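Local coordinates for malonyl CoA-acyl carrier protein transacylase (PDB 3G87) that probably transfers the malonyl group of malonyl-CoA to holo-acyl carrier protein, as malonyl-CoA:ACP transacylases do, at residues A[5-11]-A[83-89]; A[255-259]-A[287-291]. One frame throughout, in Å; residues are numbered along the deposited sequence.

Contact 1: A[5-11]-A[83-89]; sequences MLNTFMF and ETPDFLA
Strands 6-11 and 87-89 pair in parallel, and the loop residue D86 extends the bonding back to N7. The two short strands run in the same direction, their axes 4.8 Å apart at closest and inclined by 21°, with T8 beside F87, F9 beside L88 and M10 beside A89. The ladder reads F9 N to F87 O (3.1 Å), A89 N to F9 O (3.2 Å) and F11 N to A89 O (3.3 Å). At its start D86, near -97/-15 in phi/psi, kinks the incoming chain, so that N7 O receives D86 N at 2.7 Å and, weakly, F87 N at 3.3 Å, while N7 N reaches back to D86 OD1 at 2.8 Å. These are central strands of the parallel sheet in the acyl transferase domain; strand 269-273 pairs with the other edge of 6-11, and N7 OD1 is hydrogen-bonded to T272 OG1 on that strand. On one face F9 (chi1 m) spreads its ring beneath P85, whose CB sits 3.9 Å from the ring centroid in a CH-pi contact. L88 CD2 fills the hollow between the two phenylalanines of 6-11, 3.8 Å from F9 CB; L88 CD2 also lies 4.0 Å from F11 CE2, at the edge of that ring. On the face bearing T8, M10 and A89, T8 in the m rotamer sets OG1 3.5 Å from F87 CB, while chi1 m of F87 directs its ring so that L6 CD2 closes the outer end, 4.2 Å from F87 CE2. Y74 of helix 59-81 covers F9 and F11, whereas L258 of helix 251-264 covers T8 and F87.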
loop_
_atom_site.group_PDB
_atom_site.type_symbol
_atom_site.label_atom_id
_atom_site.label_comp_id
_atom_site.label_asym_id
_atom_site.label_seq_id
_atom_site.Cartn_x
_atom_site.Cartn_y
_atom_site.Cartn_z
ATOM N N MET A 5 -21.086 11.781 -3.589
ATOM C CA MET A 5 -22.032 10.647 -3.912
ATOM C C MET A 5 -21.489 9.262 -3.462
ATOM O O MET A 5 -21.461 9.012 -2.265
ATOM C CB MET A 5 -22.492 10.706 -5.392
ATOM C CG MET A 5 -23.907 10.235 -5.766
ATOM S SD MET A 5 -25.235 10.715 -4.618
ATOM C CE MET A 5 -25.654 12.440 -5.038
ATOM N N LEU A 6 -21.065 8.382 -4.367
ATOM C CA LEU A 6 -20.393 7.125 -3.947
ATOM C C LEU A 6 -19.073 7.462 -3.291
ATOM O O LEU A 6 -18.341 8.275 -3.824
ATOM C CB LEU A 6 -20.097 6.238 -5.129
ATOM C CG LEU A 6 -21.208 5.530 -5.869
ATOM C CD1 LEU A 6 -20.699 5.084 -7.223
ATOM C CD2 LEU A 6 -21.671 4.307 -5.066
ATOM N N ASN A 7 -18.757 6.847 -2.148
ATOM C CA ASN A 7 -17.536 7.182 -1.394
ATOM C C ASN A 7 -16.534 6.006 -1.306
ATOM O O ASN A 7 -16.889 4.916 -0.850
ATOM C CB ASN A 7 -17.977 7.608 -0.014
ATOM C CG ASN A 7 -16.868 8.248 0.826
ATOM O OD1 ASN A 7 -15.739 8.529 0.385
ATOM N ND2 ASN A 7 -17.224 8.517 2.071
ATOM N N THR A 8 -15.318 6.253 -1.716
ATOM C CA THR A 8 -14.220 5.336 -1.584
ATOM C C THR A 8 -13.283 5.690 -0.441
ATOM O O THR A 8 -12.717 6.696 -0.441
ATOM C CB THR A 8 -13.378 5.238 -2.869
ATOM O OG1 THR A 8 -14.184 4.825 -3.946
ATOM C CG2 THR A 8 -12.342 4.271 -2.700
ATOM N N PHE A 9 -13.157 4.830 0.531
ATOM C CA PHE A 9 -12.144 4.971 1.549
ATOM C C PHE A 9 -10.855 4.301 1.067
ATOM O O PHE A 9 -10.857 3.215 0.588
ATOM C CB PHE A 9 -12.573 4.401 2.915
ATOM C CG PHE A 9 -13.646 5.179 3.660
ATOM C CD1 PHE A 9 -14.307 6.234 3.124
ATOM C CD2 PHE A 9 -13.979 4.821 4.924
ATOM C CE1 PHE A 9 -15.261 6.896 3.816
ATOM C CE2 PHE A 9 -14.921 5.498 5.627
ATOM C CZ PHE A 9 -15.574 6.545 5.042
ATOM N N MET A 10 -9.769 5.027 1.184
ATOM C CA MET A 10 -8.461 4.645 0.737
ATOM C C MET A 10 -7.365 4.830 1.778
ATOM O O MET A 10 -7.365 5.764 2.488
ATOM C CB MET A 10 -8.129 5.265 -0.630
ATOM C CG MET A 10 -7.885 6.734 -0.726
ATOM S SD MET A 10 -7.766 7.280 -2.373
ATOM C CE MET A 10 -7.287 8.905 -2.131
ATOM N N PHE A 11 -6.473 3.875 1.869
ATOM C CA PHE A 11 -5.453 3.789 2.904
ATOM C C PHE A 11 -4.040 3.757 2.355
ATOM O O PHE A 11 -3.754 2.982 1.539
ATOM C CB PHE A 11 -5.720 2.588 3.792
ATOM C CG PHE A 11 -7.118 2.513 4.287
ATOM C CD1 PHE A 11 -7.471 3.075 5.480
ATOM C CD2 PHE A 11 -8.090 1.900 3.538
ATOM C CE1 PHE A 11 -8.717 3.016 5.906
ATOM C CE2 PHE A 11 -9.345 1.867 3.955
ATOM C CZ PHE A 11 -9.658 2.399 5.155
ATOM N N GLU A 83 -19.987 8.470 8.059
ATOM C CA GLU A 83 -19.954 7.936 6.715
ATOM C C GLU A 83 -19.546 6.508 6.595
ATOM O O GLU A 83 -18.796 6.049 7.367
ATOM C CB GLU A 83 -19.045 8.776 5.868
ATOM C CG GLU A 83 -19.353 10.181 5.970
ATOM C CD GLU A 83 -18.527 10.975 5.087
ATOM O OE1 GLU A 83 -17.456 10.520 4.762
ATOM O OE2 GLU A 83 -18.920 12.072 4.728
ATOM N N THR A 84 -20.063 5.814 5.604
ATOM C CA THR A 84 -19.676 4.456 5.309
ATOM C C THR A 84 -19.186 4.388 3.897
ATOM O O THR A 84 -19.711 5.019 3.038
ATOM C CB THR A 84 -20.831 3.473 5.342
ATOM O OG1 THR A 84 -21.932 4.014 4.655
ATOM C CG2 THR A 84 -21.212 3.137 6.671
ATOM N N PRO A 85 -18.174 3.606 3.654
ATOM C CA PRO A 85 -17.621 3.512 2.321
ATOM C C PRO A 85 -18.477 2.669 1.383
ATOM O O PRO A 85 -19.090 1.775 1.819
ATOM C CB PRO A 85 -16.269 2.867 2.570
ATOM C CG PRO A 85 -16.408 2.191 3.785
ATOM C CD PRO A 85 -17.347 2.913 4.621
ATOM N N ASP A 86 -18.501 2.995 0.115
ATOM C CA ASP A 86 -19.130 2.188 -0.885
ATOM C C ASP A 86 -18.081 1.343 -1.521
ATOM O O ASP A 86 -18.398 0.413 -2.176
ATOM C CB ASP A 86 -19.784 3.018 -1.989
ATOM C CG ASP A 86 -20.913 3.800 -1.527
ATOM O OD1 ASP A 86 -20.767 4.983 -1.432
ATOM O OD2 ASP A 86 -21.955 3.246 -1.270
ATOM N N PHE A 87 -16.823 1.682 -1.319
ATOM C CA PHE A 87 -15.733 1.028 -2.018
ATOM C C PHE A 87 -14.488 1.175 -1.207
ATOM O O PHE A 87 -14.298 2.154 -0.572
ATOM C CB PHE A 87 -15.521 1.619 -3.421
ATOM C CG PHE A 87 -16.544 1.227 -4.427
ATOM C CD1 PHE A 87 -16.599 -0.006 -4.935
ATOM C CD2 PHE A 87 -17.437 2.129 -4.882
ATOM C CE1 PHE A 87 -17.521 -0.329 -5.826
ATOM C CE2 PHE A 87 -18.376 1.785 -5.780
ATOM C CZ PHE A 87 -18.405 0.556 -6.257
ATOM N N LEU A 88 -13.640 0.173 -1.239
ATOM C CA LEU A 88 -12.395 0.221 -0.456
ATOM C C LEU A 88 -11.156 -0.142 -1.321
ATOM O O LEU A 88 -11.212 -1.068 -2.159
ATOM C CB LEU A 88 -12.511 -0.712 0.772
ATOM C CG LEU A 88 -13.568 -0.278 1.784
ATOM C CD1 LEU A 88 -14.167 -1.473 2.482
ATOM C CD2 LEU A 88 -12.950 0.661 2.803
ATOM N N ALA A 89 -10.058 0.596 -1.119
ATOM C CA ALA A 89 -8.803 0.273 -1.773
ATOM C C ALA A 89 -7.654 0.700 -0.875
ATOM O O ALA A 89 -7.738 1.727 -0.226
ATOM C CB ALA A 89 -8.690 0.934 -3.202
#

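Contact 2: A[255-259]-A[287-291]; sequences IRYLL and IRRQT
I287 projects from the last helical turn of 279-289 into the space between I255 and L259, two residues one turn apart on helix 251-264. Its CG2 is the bump: it comes within 3.8 Å of I255 CG2 and 4.4 Å of L259 CD1, and the aliphatic part of R256 flanks it, with CG 4.0 Å from I287 CG2. Both I255 and L259 direct CA-to-CB toward the other segment. The backbones stay well separated, the nearest CA pair, R256 and I287, being 7.5 Å apart. Just past the end of helix 279-289, T291 supplies the polar partner. Q290 is the first residue to leave helical conformation, at -85/-171, and T291 follows at 64/74, turning its chain back so that OG1 donates to I287 O at 2.9 Å. The same T291 OG1 accepts R256 NE at 2.7 Å and, weakly, R256 NH2 at 3.2 Å. Reaching it requires an extended arginine, with chi2 to chi4 all near trans. On the other side of the apolar patch, L259 CD2 lies 3.5 Å from R288 NE, over one face of the guanidinium, whose NH2 is hydrogen-bonded to I269 O. The contact thus joins two helices beside the edge strand 269-273 of the parallel sheet: L259 and R288 both touch F271 there, L258 packs onto F271 and I224, and I287 reaches T159 on strand 153-159 of the antiparallel sheet.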
loop_
_atom_site.group_PDB
_atom_site.type_symbol
_atom_site.label_atom_id
_atom_site.label_comp_id
_atom_site.label_asym_id
_atom_site.label_seq_id
_atom_site.Cartn_x
_atom_site.Cartn_y
_atom_site.Cartn_z
ATOM N N ILE A 255 -7.976 2.680 -9.275
ATOM C CA ILE A 255 -8.675 3.926 -9.303
ATOM C C ILE A 255 -9.514 4.074 -10.560
ATOM O O ILE A 255 -10.668 4.313 -10.478
ATOM C CB ILE A 255 -7.710 5.128 -9.182
ATOM C CG1 ILE A 255 -6.894 5.014 -7.926
ATOM C CG2 ILE A 255 -8.422 6.426 -9.249
ATOM C CD1 ILE A 255 -7.655 5.085 -6.729
ATOM N N ARG A 256 -8.902 3.941 -11.716
ATOM C CA ARG A 256 -9.621 4.002 -13.010
ATOM C C ARG A 256 -10.811 3.006 -13.090
ATOM O O ARG A 256 -11.881 3.314 -13.647
ATOM C CB ARG A 256 -8.628 3.773 -14.160
ATOM C CG ARG A 256 -7.841 5.029 -14.516
ATOM C CD ARG A 256 -6.818 4.787 -15.655
ATOM N NE ARG A 256 -6.403 6.015 -16.317
ATOM C CZ ARG A 256 -5.471 6.079 -17.289
ATOM N NH1 ARG A 256 -4.813 4.978 -17.706
ATOM N NH2 ARG A 256 -5.177 7.261 -17.848
ATOM N N TYR A 257 -10.644 1.813 -12.513
ATOM C CA TYR A 257 -11.756 0.902 -12.437
ATOM C C TYR A 257 -12.874 1.539 -11.614
ATOM O O TYR A 257 -14.028 1.418 -11.977
ATOM C CB TYR A 257 -11.351 -0.456 -11.831
ATOM C CG TYR A 257 -12.531 -1.400 -11.618
ATOM C CD1 TYR A 257 -13.099 -2.080 -12.697
ATOM C CD2 TYR A 257 -13.097 -1.590 -10.341
ATOM C CE1 TYR A 257 -14.206 -2.942 -12.508
ATOM C CE2 TYR A 257 -14.196 -2.475 -10.141
ATOM C CZ TYR A 257 -14.731 -3.165 -11.226
ATOM O OH TYR A 257 -15.822 -4.046 -11.081
ATOM N N LEU A 258 -12.550 2.223 -10.521
ATOM C CA LEU A 258 -13.612 2.865 -9.746
ATOM C C LEU A 258 -14.262 3.987 -10.495
ATOM O O LEU A 258 -15.479 4.114 -10.416
ATOM C CB LEU A 258 -13.135 3.391 -8.379
ATOM C CG LEU A 258 -12.652 2.205 -7.526
ATOM C CD1 LEU A 258 -11.852 2.637 -6.293
ATOM C CD2 LEU A 258 -13.784 1.232 -7.203
ATOM N N LEU A 259 -13.467 4.804 -11.197
ATOM C CA LEU A 259 -14.019 5.921 -11.994
ATOM C C LEU A 259 -15.042 5.455 -13.050
ATOM O O LEU A 259 -16.120 6.037 -13.154
ATOM C CB LEU A 259 -12.896 6.726 -12.662
ATOM C CG LEU A 259 -11.911 7.431 -11.706
ATOM C CD1 LEU A 259 -10.861 8.152 -12.468
ATOM C CD2 LEU A 259 -12.609 8.411 -10.761
ATOM N N ILE A 287 -4.494 11.058 -11.581
ATOM C CA ILE A 287 -5.226 10.081 -12.313
ATOM C C ILE A 287 -6.455 10.667 -12.984
ATOM O O ILE A 287 -6.615 10.532 -14.151
ATOM C CB ILE A 287 -5.565 8.853 -11.421
ATOM C CG1 ILE A 287 -4.327 8.045 -11.136
ATOM C CG2 ILE A 287 -6.465 7.951 -12.094
ATOM C CD1 ILE A 287 -4.273 7.522 -9.861
ATOM N N ARG A 288 -7.302 11.338 -12.223
ATOM C CA ARG A 288 -8.501 11.985 -12.734
ATOM C C ARG A 288 -8.229 13.081 -13.776
ATOM O O ARG A 288 -8.913 13.179 -14.726
ATOM C CB ARG A 288 -9.396 12.540 -11.614
ATOM C CG ARG A 288 -9.983 11.519 -10.665
ATOM C CD ARG A 288 -10.998 12.048 -9.706
ATOM N NE ARG A 288 -12.306 11.895 -10.267
ATOM C CZ ARG A 288 -13.436 11.824 -9.625
ATOM N NH1 ARG A 288 -14.476 11.634 -10.311
ATOM N NH2 ARG A 288 -13.546 11.962 -8.364
ATOM N N ARG A 289 -7.205 13.870 -13.587
ATOM C CA ARG A 289 -6.835 14.873 -14.549
ATOM C C ARG A 289 -6.427 14.253 -15.867
ATOM O O ARG A 289 -6.697 14.780 -16.893
ATOM C CB ARG A 289 -5.723 15.746 -13.984
ATOM C CG ARG A 289 -5.681 17.117 -14.515
ATOM C CD ARG A 289 -4.395 17.814 -14.189
ATOM N NE ARG A 289 -3.200 17.221 -14.755
ATOM C CZ ARG A 289 -2.234 16.662 -14.046
ATOM N NH1 ARG A 289 -2.348 16.622 -12.746
ATOM N NH2 ARG A 289 -1.163 16.146 -14.639
ATOM N N GLN A 290 -5.768 13.119 -15.799
ATOM C CA GLN A 290 -5.436 12.321 -16.950
ATOM C C GLN A 290 -6.712 11.496 -17.139
ATOM O O GLN A 290 -7.684 11.793 -16.564
ATOM C CB GLN A 290 -4.117 11.562 -16.730
ATOM C CG GLN A 290 -2.852 12.480 -16.363
ATOM C CD GLN A 290 -1.589 11.778 -15.762
ATOM O OE1 GLN A 290 -1.695 10.923 -14.914
ATOM N NE2 GLN A 290 -0.415 12.194 -16.169
ATOM N N THR A 291 -6.797 10.508 -17.976
ATOM C CA THR A 291 -8.100 9.837 -18.049
ATOM C C THR A 291 -9.272 10.709 -18.567
ATOM O O THR A 291 -10.172 11.085 -17.819
ATOM C CB THR A 291 -8.559 9.200 -16.684
ATOM O OG1 THR A 291 -7.496 8.516 -16.013
ATOM C CG2 THR A 291 -9.599 8.213 -16.946
#

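How the contacts relate
A helix that covers a sheet can present different residues to different neighbours, and 251-264 does so here. Contact 1 is the strand pairing and contact 2 the helix pairing, their centres about 15 Å apart. L258, which stays out of reach of 287-291, bridges them: its CD2 lies 3.8 Å from F87 CD1 and its CD1 4.0 Å from T8 OG1. Strand 269-273 is a second link, pairing with 6-11 and packing against L259 and R288. Beyond A89, strand 87-90 enters a GxSxG sequence consistent with the nucleophile elbow of acyltransferases, which F11 touches; contact 1 therefore borders the probable active site.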